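Putative dienelactone hydrolase (Klebsiella pneumoniae subsp. pneumoniae MGH 78578, PDB 3F67) probably acts as an alpha/beta-hydrolase of the dienelactone hydrolase family, hydrolysing ester or lactone bonds of a substrate not yet known. Local coordinates at residues Ser221-Glu224 with Glu225-Lys228; Ala178-Ala181 with Ser182-Gln185; Ala227-Gly230 with Trp231-Leu235. All blocks are in the same frame, centred on the assembly; numbering follows the deposited sequence.

Interaction 1 of 3, residues Ser221-Glu224 with Glu225-Lys228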
loop_
_atom_site.group_PDB
_atom_site.type_symbol
_atom_site.label_atom_id
_atom_site.label_comp_id
_atom_site.label_asym_id
_atom_site.label_seq_id
_atom_site.Cartn_x
_atom_site.Cartn_y
_atom_site.Cartn_z
ATOM N N SER A 221 2.157 -15.891 -10.180
ATOM C CA SER A 221 1.861 -14.631 -10.869
ATOM C C SER A 221 3.080 -13.686 -11.028
ATOM O O SER A 221 3.004 -12.693 -11.758
ATOM C CB SER A 221 0.783 -13.874 -10.078
ATOM O OG SER A 221 1.237 -13.604 -8.766
ATOM N N TYR A 222 4.190 -14.005 -10.370
ATOM C CA TYR A 222 5.390 -13.173 -10.450
ATOM C C TYR A 222 5.830 -12.977 -11.907
ATOM O O TYR A 222 5.949 -13.954 -12.673
ATOM C CB TYR A 222 6.497 -13.848 -9.667
ATOM C CG TYR A 222 7.785 -13.067 -9.567
ATOM C CD1 TYR A 222 7.802 -11.764 -9.013
ATOM C CD2 TYR A 222 8.984 -13.643 -9.964
ATOM C CE1 TYR A 222 9.047 -11.040 -8.903
ATOM C CE2 TYR A 222 10.211 -12.944 -9.850
ATOM C CZ TYR A 222 10.222 -11.655 -9.328
ATOM O OH TYR A 222 11.437 -11.031 -9.209
ATOM N N HIS A 223 6.095 -11.727 -12.281
ATOM C CA HIS A 223 6.712 -11.464 -13.588
ATOM C C HIS A 223 7.976 -10.657 -13.324
ATOM O O HIS A 223 7.915 -9.442 -13.087
ATOM C CB HIS A 223 5.783 -10.701 -14.534
ATOM C CG HIS A 223 6.296 -10.659 -15.944
ATOM N ND1 HIS A 223 6.920 -9.551 -16.485
ATOM C CD2 HIS A 223 6.348 -11.621 -16.901
ATOM C CE1 HIS A 223 7.300 -9.825 -17.727
ATOM N NE2 HIS A 223 6.978 -11.080 -17.994
ATOM N N GLU A 224 9.119 -11.328 -13.381
ATOM C CA GLU A 224 10.369 -10.737 -12.887
ATOM C C GLU A 224 10.719 -9.387 -13.533
ATOM O O GLU A 224 11.074 -8.431 -12.838
ATOM C CB GLU A 224 11.526 -11.728 -13.099
ATOM C CG GLU A 224 12.835 -11.248 -12.466
ATOM C CD GLU A 224 13.999 -12.225 -12.728
ATOM O OE1 GLU A 224 13.951 -12.998 -13.698
ATOM O OE2 GLU A 224 14.979 -12.210 -11.962
ATOM N N GLU A 225 10.666 -9.321 -14.857
ATOM C CA GLU A 225 11.066 -8.094 -15.557
ATOM C C GLU A 225 10.177 -6.903 -15.151
ATOM O O GLU A 225 10.686 -5.788 -14.876
ATOM C CB GLU A 225 11.046 -8.326 -17.071
ATOM C CG GLU A 225 11.162 -7.049 -17.893
ATOM C CD GLU A 225 10.883 -7.268 -19.376
ATOM O OE1 GLU A 225 11.810 -7.032 -20.169
ATOM O OE2 GLU A 225 9.737 -7.654 -19.757
ATOM N N SER A 226 8.857 -7.139 -15.070
ATOM C CA SER A 226 7.944 -6.089 -14.620
ATOM C C SER A 226 8.114 -5.742 -13.157
ATOM O O SER A 226 8.040 -4.567 -12.805
ATOM C CB SER A 226 6.476 -6.485 -14.802
ATOM O OG SER A 226 6.269 -6.898 -16.130
ATOM N N ALA A 227 8.288 -6.751 -12.301
ATOM C CA ALA A 227 8.483 -6.506 -10.875
ATOM C C ALA A 227 9.725 -5.651 -10.625
ATOM O O ALA A 227 9.662 -4.705 -9.847
ATOM C CB ALA A 227 8.591 -7.807 -10.129
ATOM N N LYS A 228 10.814 -5.967 -11.302
ATOM C CA LYS A 228 12.057 -5.223 -11.091
ATOM C C LYS A 228 11.955 -3.805 -11.633
ATOM O O LYS A 228 12.411 -2.868 -10.979
ATOM C CB LYS A 228 13.227 -5.931 -11.754
ATOM C CG LYS A 228 13.616 -7.207 -11.020
ATOM C CD LYS A 228 15.002 -7.569 -11.495
ATOM C CE LYS A 228 15.163 -9.015 -11.678
ATOM N NZ LYS A 228 15.644 -9.645 -10.413
#
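His223 and Ser226 meet at the N terminus of helix 224-238, the last helix of this alpha/beta-hydrolase fold, where His223 occupies the N-cap position. The imidazole reaches forward over the first turn because CG lies anti to the backbone N of His223 (chi1 -169°). Its ND1 is 2.8 Å from Ser226 OG, a hydrogen bond in which either atom may be the donor, and it also accepts a weak bond from Ser226 N at 3.4 Å, the capping bond. Both Ser226 OG and the carboxylate oxygen Glu225 OE2 approach the edge of the ring; Glu225 runs alongside the histidine with its carboxylate plane turned 54° from the imidazole.

Glu224 can be followed outward from the backbone. Its CB sits next to the peptide joining it to Glu225, and contact with Lys228 starts at CG, which packs on Lys228 CE at 3.3 Å; the extended chain carries CD past the same methylene. At the tip, OE2 forms a salt bridge with Lys228 NZ, long for a hydrogen bond at 3.1 Å and weak as one. The lysine comes alongside, and the bends at chi3 and chi4 turn NZ toward Glu224 OE2, one helical turn earlier.

On the loop side, the Tyr222 ring has the backbone N of Glu224 over the centre of one face, while CE1 touches Ala227 CB obliquely. The loop on which Tyr222 and His223 sit is joined to Phe214 by backbone bonds of His223. The helical bonding begins with Ala227 N donating to His223 O at 2.8 Å, nearly straight at 167°.

Interaction 2 of 3, residues Ala178-Ala181 with Ser182-Gln185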
loop_
_atom_site.group_PDB
_atom_site.type_symbol
_atom_site.label_atom_id
_atom_site.label_comp_id
_atom_site.label_asym_id
_atom_site.label_seq_id
_atom_site.Cartn_x
_atom_site.Cartn_y
_atom_site.Cartn_z
ATOM N N ALA A 178 -1.233 -5.448 -17.633
ATOM C CA ALA A 178 -2.162 -5.551 -18.778
ATOM C C ALA A 178 -2.944 -6.860 -18.790
ATOM O O ALA A 178 -4.091 -6.882 -19.256
ATOM C CB ALA A 178 -1.413 -5.364 -20.101
ATOM N N LYS A 179 -2.347 -7.948 -18.294
ATOM C CA LYS A 179 -3.008 -9.262 -18.298
ATOM C C LYS A 179 -3.885 -9.501 -17.079
ATOM O O LYS A 179 -4.413 -10.596 -16.909
ATOM C CB LYS A 179 -1.984 -10.395 -18.407
ATOM C CG LYS A 179 -0.947 -10.169 -19.475
ATOM C CD LYS A 179 -1.118 -11.066 -20.624
ATOM C CE LYS A 179 0.053 -10.920 -21.572
ATOM N NZ LYS A 179 0.165 -12.171 -22.372
ATOM N N ASP A 180 -4.037 -8.478 -16.224
ATOM C CA ASP A 180 -4.814 -8.605 -14.998
ATOM C C ASP A 180 -6.326 -8.535 -15.305
ATOM O O ASP A 180 -6.889 -7.446 -15.554
ATOM C CB ASP A 180 -4.394 -7.465 -14.033
ATOM C CG ASP A 180 -5.064 -7.549 -12.693
ATOM O OD1 ASP A 180 -5.967 -8.406 -12.517
ATOM O OD2 ASP A 180 -4.707 -6.740 -11.802
ATOM N N ALA A 181 -6.962 -9.713 -15.323
ATOM C CA ALA A 181 -8.402 -9.836 -15.611
ATOM C C ALA A 181 -9.240 -9.169 -14.525
ATOM O O ALA A 181 -10.362 -8.713 -14.805
ATOM C CB ALA A 181 -8.796 -11.300 -15.717
ATOM N N SER A 182 -8.707 -9.110 -13.301
ATOM C CA SER A 182 -9.432 -8.491 -12.180
ATOM C C SER A 182 -9.459 -6.950 -12.265
ATOM O O SER A 182 -10.290 -6.315 -11.602
ATOM C CB SER A 182 -8.893 -8.949 -10.823
ATOM O OG SER A 182 -7.704 -8.280 -10.488
ATOM N N ILE A 183 -8.556 -6.369 -13.065
ATOM C CA ILE A 183 -8.492 -4.905 -13.278
ATOM C C ILE A 183 -8.379 -4.640 -14.774
ATOM O O ILE A 183 -7.287 -4.386 -15.304
ATOM C CB ILE A 183 -7.331 -4.248 -12.454
ATOM C CG1 ILE A 183 -7.488 -4.609 -10.971
ATOM C CG2 ILE A 183 -7.248 -2.705 -12.680
ATOM C CD1 ILE A 183 -6.312 -4.173 -10.083
ATOM N N PRO A 184 -9.517 -4.697 -15.484
ATOM C CA PRO A 184 -9.456 -4.526 -16.923
ATOM C C PRO A 184 -8.990 -3.160 -17.351
ATOM O O PRO A 184 -9.136 -2.147 -16.620
ATOM C CB PRO A 184 -10.929 -4.749 -17.377
ATOM C CG PRO A 184 -11.560 -5.438 -16.275
ATOM C CD PRO A 184 -10.897 -4.954 -15.024
ATOM N N GLN A 185 -8.432 -3.095 -18.547
ATOM C CA GLN A 185 -7.915 -1.838 -19.027
ATOM C C GLN A 185 -8.965 -0.727 -19.202
ATOM O O GLN A 185 -8.624 0.454 -19.139
ATOM C CB GLN A 185 -7.056 -2.034 -20.294
ATOM C CG GLN A 185 -5.834 -2.890 -20.011
ATOM C CD GLN A 185 -5.036 -2.343 -18.833
ATOM O OE1 GLN A 185 -4.506 -1.244 -18.899
ATOM N NE2 GLN A 185 -4.981 -3.104 -17.740
HETATM O O HOH W 1 -6.168 -5.890 -17.798
#
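Ile183 lies over one face of the Asp180 carboxylate, its backbone N and CB above CG, while Ser182 OG comes in at the edge, near the plane. All three residues belong to the loop between strand 172-177 and helix 185-197. OD1 takes the bond from Ser182 OG at 2.7 Å on its syn lone pair, the side of the other oxygen. It also accepts two weak bonds from the backbone, from Ser182 N and, at 3.3 Å, from Ile183 N. OD2 meets the end of the Ile183 side chain, with CD1 at 3.5 Å, and is hydrogen-bonded to His212 ND1. Three donors on one oxygen and a histidine on the other should fix the rotation of the carboxylate.

Torsions place both partners. Asp180 CG stands anti to its own N (chi1 -176°), which turns the carboxylate toward the N-H groups that follow, while Ser182 OG sits between its own N and carbonyl carbon (chi1 78°), facing OD1.

The backbone makes a type I beta turn from Asp180 to Ile183, closed by Ile183 N to Asp180 O at 3.2 Å; the donor stands well above the carbonyl plane. Between the two arms of the loop, a water bridges Ala178 O, Asp180 O and Gln185 NE2, accepting from the amide at 3.0 Å. The bent Gln185 chain brings that amide back over Ala178, and both residues pack on Val206 of strand 202-207.

The bond from Asp180 OD2 to His212 ND1 is the one expected of a triad's acid. Asp180, His212 and Cys123 are placed as a Cys-His-Asp triad would be, and probably form one, as in related dienelactone hydrolases; the loop after strand 172-177 is where this fold usually carries its acid.

Interaction 3 of 3, residues Ala227-Gly230 with Trp231-Leu235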
loop_
_atom_site.group_PDB
_atom_site.type_symbol
_atom_site.label_atom_id
_atom_site.label_comp_id
_atom_site.label_asym_id
_atom_site.label_seq_id
_atom_site.Cartn_x
_atom_site.Cartn_y
_atom_site.Cartn_z
ATOM N N ALA A 227 8.288 -6.751 -12.301
ATOM C CA ALA A 227 8.483 -6.506 -10.875
ATOM C C ALA A 227 9.725 -5.651 -10.625
ATOM O O ALA A 227 9.662 -4.705 -9.847
ATOM C CB ALA A 227 8.591 -7.807 -10.129
ATOM N N LYS A 228 10.814 -5.967 -11.302
ATOM C CA LYS A 228 12.057 -5.223 -11.091
ATOM C C LYS A 228 11.955 -3.805 -11.633
ATOM O O LYS A 228 12.411 -2.868 -10.979
ATOM C CB LYS A 228 13.227 -5.931 -11.754
ATOM C CG LYS A 228 13.616 -7.207 -11.020
ATOM C CD LYS A 228 15.002 -7.569 -11.495
ATOM C CE LYS A 228 15.163 -9.015 -11.678
ATOM N NZ LYS A 228 15.644 -9.645 -10.413
ATOM N N ASP A 229 11.339 -3.652 -12.809
ATOM C CA ASP A 229 11.107 -2.303 -13.338
ATOM C C ASP A 229 10.206 -1.495 -12.402
ATOM O O ASP A 229 10.471 -0.320 -12.121
ATOM C CB ASP A 229 10.509 -2.367 -14.752
ATOM C CG ASP A 229 10.378 -0.992 -15.380
ATOM O OD1 ASP A 229 11.390 -0.525 -15.927
ATOM O OD2 ASP A 229 9.303 -0.355 -15.296
ATOM N N GLY A 230 9.121 -2.114 -11.934
ATOM C CA GLY A 230 8.183 -1.415 -11.012
ATOM C C GLY A 230 8.862 -0.988 -9.729
ATOM O O GLY A 230 8.665 0.150 -9.234
ATOM N N TRP A 231 9.712 -1.865 -9.200
ATOM C CA TRP A 231 10.428 -1.540 -7.963
ATOM C C TRP A 231 11.333 -0.307 -8.195
ATOM O O TRP A 231 11.386 0.600 -7.358
ATOM C CB TRP A 231 11.286 -2.726 -7.525
ATOM C CG TRP A 231 11.771 -2.619 -6.086
ATOM C CD1 TRP A 231 13.036 -2.347 -5.665
ATOM C CD2 TRP A 231 10.984 -2.858 -4.899
ATOM N NE1 TRP A 231 13.074 -2.340 -4.266
ATOM C CE2 TRP A 231 11.841 -2.664 -3.782
ATOM C CE3 TRP A 231 9.635 -3.194 -4.680
ATOM C CZ2 TRP A 231 11.405 -2.811 -2.454
ATOM C CZ3 TRP A 231 9.182 -3.321 -3.360
ATOM C CH2 TRP A 231 10.080 -3.138 -2.260
ATOM N N GLN A 232 11.986 -0.246 -9.367
ATOM C CA GLN A 232 12.857 0.907 -9.636
ATOM C C GLN A 232 12.014 2.163 -9.857
ATOM O O GLN A 232 12.413 3.245 -9.389
ATOM C CB GLN A 232 13.761 0.637 -10.846
ATOM C CG GLN A 232 14.834 -0.477 -10.563
ATOM C CD GLN A 232 15.643 -0.206 -9.259
ATOM O OE1 GLN A 232 15.740 -1.071 -8.343
ATOM N NE2 GLN A 232 16.170 1.028 -9.141
ATOM N N ARG A 233 10.849 2.013 -10.480
ATOM C CA ARG A 233 9.947 3.204 -10.687
ATOM C C ARG A 233 9.430 3.696 -9.350
ATOM O O ARG A 233 9.300 4.892 -9.144
ATOM C CB ARG A 233 8.752 2.880 -11.605
ATOM C CG ARG A 233 9.144 2.754 -13.110
ATOM C CD ARG A 233 7.919 2.466 -13.969
ATOM N NE ARG A 233 8.375 2.346 -15.365
ATOM C CZ ARG A 233 8.461 3.352 -16.230
ATOM N NH1 ARG A 233 8.063 4.574 -15.885
ATOM N NH2 ARG A 233 8.878 3.098 -17.488
HETATM N N MSE A 234 9.148 2.777 -8.427
HETATM C CA MSE A 234 8.705 3.182 -7.081
HETATM C C MSE A 234 9.794 3.989 -6.355
HETATM O O MSE A 234 9.546 5.075 -5.809
HETATM C CB MSE A 234 8.345 1.951 -6.250
HETATM C CG MSE A 234 7.932 2.272 -4.800
HETATM SE SE MSE A 234 7.924 0.616 -3.753
HETATM C CE MSE A 234 9.826 0.291 -3.811
ATOM N N LEU A 235 11.015 3.445 -6.332
ATOM C CA LEU A 235 12.118 4.177 -5.729
ATOM C C LEU A 235 12.363 5.533 -6.415
ATOM O O LEU A 235 12.657 6.515 -5.714
ATOM C CB LEU A 235 13.411 3.345 -5.758
ATOM C CG LEU A 235 13.269 2.061 -4.888
ATOM C CD1 LEU A 235 14.518 1.217 -5.134
ATOM C CD2 LEU A 235 13.153 2.376 -3.369
HETATM O O HOH W 2 14.697 -3.526 -9.339
HETATM O O HOH W 3 10.220 0.791 -18.164
#
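Asp229 and Arg233 form a salt bridge one turn apart on helix 224-238, an amphipathic helix of the alpha/beta-hydrolase fold that packs against the central sheet and helix 46-57. Trp231 opens the second segment with its N bonded to Ala227 O. The indole hangs toward the protein interior, where it touches Leu51, Leu55 and Trp145 and Arg54 makes a cation-pi contact.

Gln232 follows on the exposed side, its CG against Lys228 O at 3.4 Å. Bent at chi2, its amide leads away from the preceding turn, and a water spans the distance between Gln232 OE1 and Lys228 O, a carbonyl that also accepts Gln232 N.

Arg233 extends straight from CG to NE and crosses the Asp229 side chain at a slant. Its NE donates to Asp229 OD2 at 2.9 Å, on the syn lone pair and within the guanidinium plane, although the carboxylate is itself turned 52° from that plane. A second water joins the pair, accepting from Arg233 NH2 and donating to Asp229 OD1 at 2.8 Å. OD2 is further bonded to Tyr207 OH, and it is this bond that ties the helix to edge strand 202-207.

Selenomethionine Met234 continues the inner face beside Val143 and Leu55, its CB 3.5 Å from Gly230 O, which also accepts Met234 N. The bend at chi3 of Met234 lays its methyl CE over the centre of the Trp231 indole, 3.4 Å above the ring plane.

How the interactions relate
Following the chain from the N terminus, interaction 2 comes first: it closes the tight turn between strand 172-177 and helix 185-197. The chain then runs through that helix, edge strand 202-207 and the loop carrying His212 before interaction 1 starts helix 224-238. Interaction 3 continues directly from it, sharing Ala227 and Lys228, so the two overlap along one helix with centres about 10 Å apart. Interaction 2 is separate from both and neither encloses nor crosses them; its nearest atoms are about 8 Å from interaction 1. Strand 202-207 provides common ground, receiving Ala178 and Gln185 from interaction 2 and Arg233 from interaction 3.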